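PDB 2AR1: hypothetical protein from Leishmania major, which is of unknown function but is an EVE-domain protein that probably binds nucleic acid, perhaps recognising modified bases. Local coordinates for residues 59-64 with 84-89. Sequence-based numbering, arbitrary orientation.
Sequences MSVGDK and VRLAYD
V61 lays both of its methyls against the backbone where strand 76-89 changes course, and L86 answers by reaching back over the backbone of M59 and S60. With V61 CG1 anti to the backbone N (chi1 176°), CG2 lies beside that nitrogen and meets a run of main chain, V84 O, R85 CA and L86 N, coming within 4.0 Å of L86 N. The same methyl touches the side chain of L86, with V61 CG2 4.2 Å from L86 CG. V61 CG1 also meets V84 O, as CG2 does. L86 completes the exchange with a single branch, CD2, which sits 3.5 Å from M59 O and 3.8 Å from S60 CA. The direct contact is van der Waals, mostly methyl groups against main chain, while the polar link runs through one water, which donates to M59 O (2.8 Å) and accepts from A87 N (2.9 Å). The pair illustrates how a turn can pack beside an irregular strand through methyl contacts and a bridging water, although G62 and D63 still bond to V83 through the backbone. In this EVE domain, the loop between helix 50-58 and strand 64-69 makes a type II turn from S60 to D63, closed by D63 N to S60 O, with G62 at positive phi (92°). Opposite D116 of strand 113-128, V84 and R85 form a classic beta bulge at the corner before 86-89. The D63 carboxylate braces the turn further: S60 N donates almost straight to D63 OD2 (2.9 Å), from well above the carboxylate plane. W22 NE1 also binds D63 OD2, and H20 N binds OD1, tying the turn to strand 21-26 and the residue leading into it. At the corner itself, R85 NH1 donates to L86 O at 3.0 Å with the acceptor in the guanidinium plane.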
# COMPACT_ATOMS: atom_id res chain seq x y z
N MET A 59 -5.23 9.24 -4.42
CA MET A 59 -5.61 7.99 -5.05
C MET A 59 -7.00 8.17 -5.57
O MET A 59 -7.76 8.92 -5.00
CB MET A 59 -5.62 6.86 -4.08
CG MET A 59 -4.26 6.46 -3.63
SD MET A 59 -4.24 5.28 -2.32
CE MET A 59 -2.54 5.15 -2.19
N SER A 60 -7.30 7.46 -6.66
CA SER A 60 -8.64 7.37 -7.26
C SER A 60 -9.17 5.97 -7.31
O SER A 60 -8.42 5.01 -7.43
CB SER A 60 -8.60 7.84 -8.71
OG SER A 60 -8.38 9.26 -8.81
N VAL A 61 -10.50 5.86 -7.43
CA VAL A 61 -11.13 4.52 -7.48
C VAL A 61 -10.60 3.84 -8.72
O VAL A 61 -10.47 4.46 -9.76
CB VAL A 61 -12.68 4.58 -7.40
CG1 VAL A 61 -13.33 3.18 -7.54
CG2 VAL A 61 -13.12 5.22 -6.11
N GLY A 62 -10.27 2.56 -8.58
CA GLY A 62 -9.73 1.79 -9.70
C GLY A 62 -8.22 1.80 -9.78
O GLY A 62 -7.59 0.98 -10.49
N ASP A 63 -7.57 2.74 -9.10
CA ASP A 63 -6.12 2.66 -9.01
C ASP A 63 -5.52 1.31 -8.47
O ASP A 63 -6.07 0.63 -7.57
CB ASP A 63 -5.59 3.82 -8.14
CG ASP A 63 -5.56 5.15 -8.84
OD1 ASP A 63 -5.96 5.31 -10.03
OD2 ASP A 63 -5.24 6.13 -8.12
N LYS A 64 -4.39 0.97 -9.06
CA LYS A 64 -3.80 -0.38 -8.82
C LYS A 64 -2.85 -0.23 -7.67
O LYS A 64 -2.18 0.80 -7.54
CB LYS A 64 -3.14 -0.89 -10.10
CG LYS A 64 -4.01 -1.17 -11.27
CD LYS A 64 -5.11 -2.13 -10.88
CE LYS A 64 -5.55 -3.11 -11.94
NZ LYS A 64 -6.05 -4.34 -11.23
N VAL A 84 -10.96 0.95 -3.93
CA VAL A 84 -12.41 0.98 -4.14
C VAL A 84 -13.26 2.12 -3.51
O VAL A 84 -14.41 2.25 -3.82
CB VAL A 84 -13.09 -0.38 -3.82
CG1 VAL A 84 -12.50 -1.47 -4.73
CG2 VAL A 84 -12.93 -0.73 -2.36
N ARG A 85 -12.65 2.94 -2.66
CA ARG A 85 -13.31 4.14 -2.21
C ARG A 85 -12.26 5.24 -2.00
O ARG A 85 -11.18 4.99 -1.50
CB ARG A 85 -14.00 3.94 -0.88
CG ARG A 85 -15.02 5.07 -0.63
CD ARG A 85 -15.54 5.22 0.77
NE ARG A 85 -16.66 6.20 0.82
CZ ARG A 85 -16.53 7.53 0.78
NH1 ARG A 85 -15.32 8.16 0.64
NH2 ARG A 85 -17.64 8.27 0.88
N LEU A 86 -12.66 6.47 -2.32
CA LEU A 86 -11.82 7.61 -2.06
C LEU A 86 -11.60 7.92 -0.58
O LEU A 86 -12.41 7.57 0.24
CB LEU A 86 -12.44 8.83 -2.70
CG LEU A 86 -12.57 8.92 -4.22
CD1 LEU A 86 -13.25 10.19 -4.55
CD2 LEU A 86 -11.23 8.88 -4.88
N ALA A 87 -10.55 8.68 -0.30
CA ALA A 87 -10.11 8.94 1.06
C ALA A 87 -11.18 9.58 1.96
O ALA A 87 -11.97 10.46 1.54
CB ALA A 87 -8.83 9.77 1.04
N TYR A 88 -11.30 9.04 3.17
CA TYR A 88 -12.20 9.54 4.16
C TYR A 88 -11.49 9.50 5.49
O TYR A 88 -10.41 8.94 5.59
CB TYR A 88 -13.48 8.70 4.18
CG TYR A 88 -13.34 7.21 4.46
CD1 TYR A 88 -12.96 6.32 3.47
CD2 TYR A 88 -13.66 6.69 5.72
CE1 TYR A 88 -12.86 4.95 3.73
CE2 TYR A 88 -13.53 5.33 6.00
CZ TYR A 88 -13.15 4.48 4.98
OH TYR A 88 -13.07 3.09 5.25
N ASP A 89 -12.10 10.06 6.52
CA ASP A 89 -11.44 10.20 7.82
C ASP A 89 -11.07 8.86 8.41
O ASP A 89 -11.89 7.93 8.40
CB ASP A 89 -12.29 10.98 8.81
CG ASP A 89 -12.18 12.48 8.62
OD1 ASP A 89 -11.81 13.00 7.52
OD2 ASP A 89 -12.44 13.14 9.63
O HOH W 1 -8.50 9.30 -2.30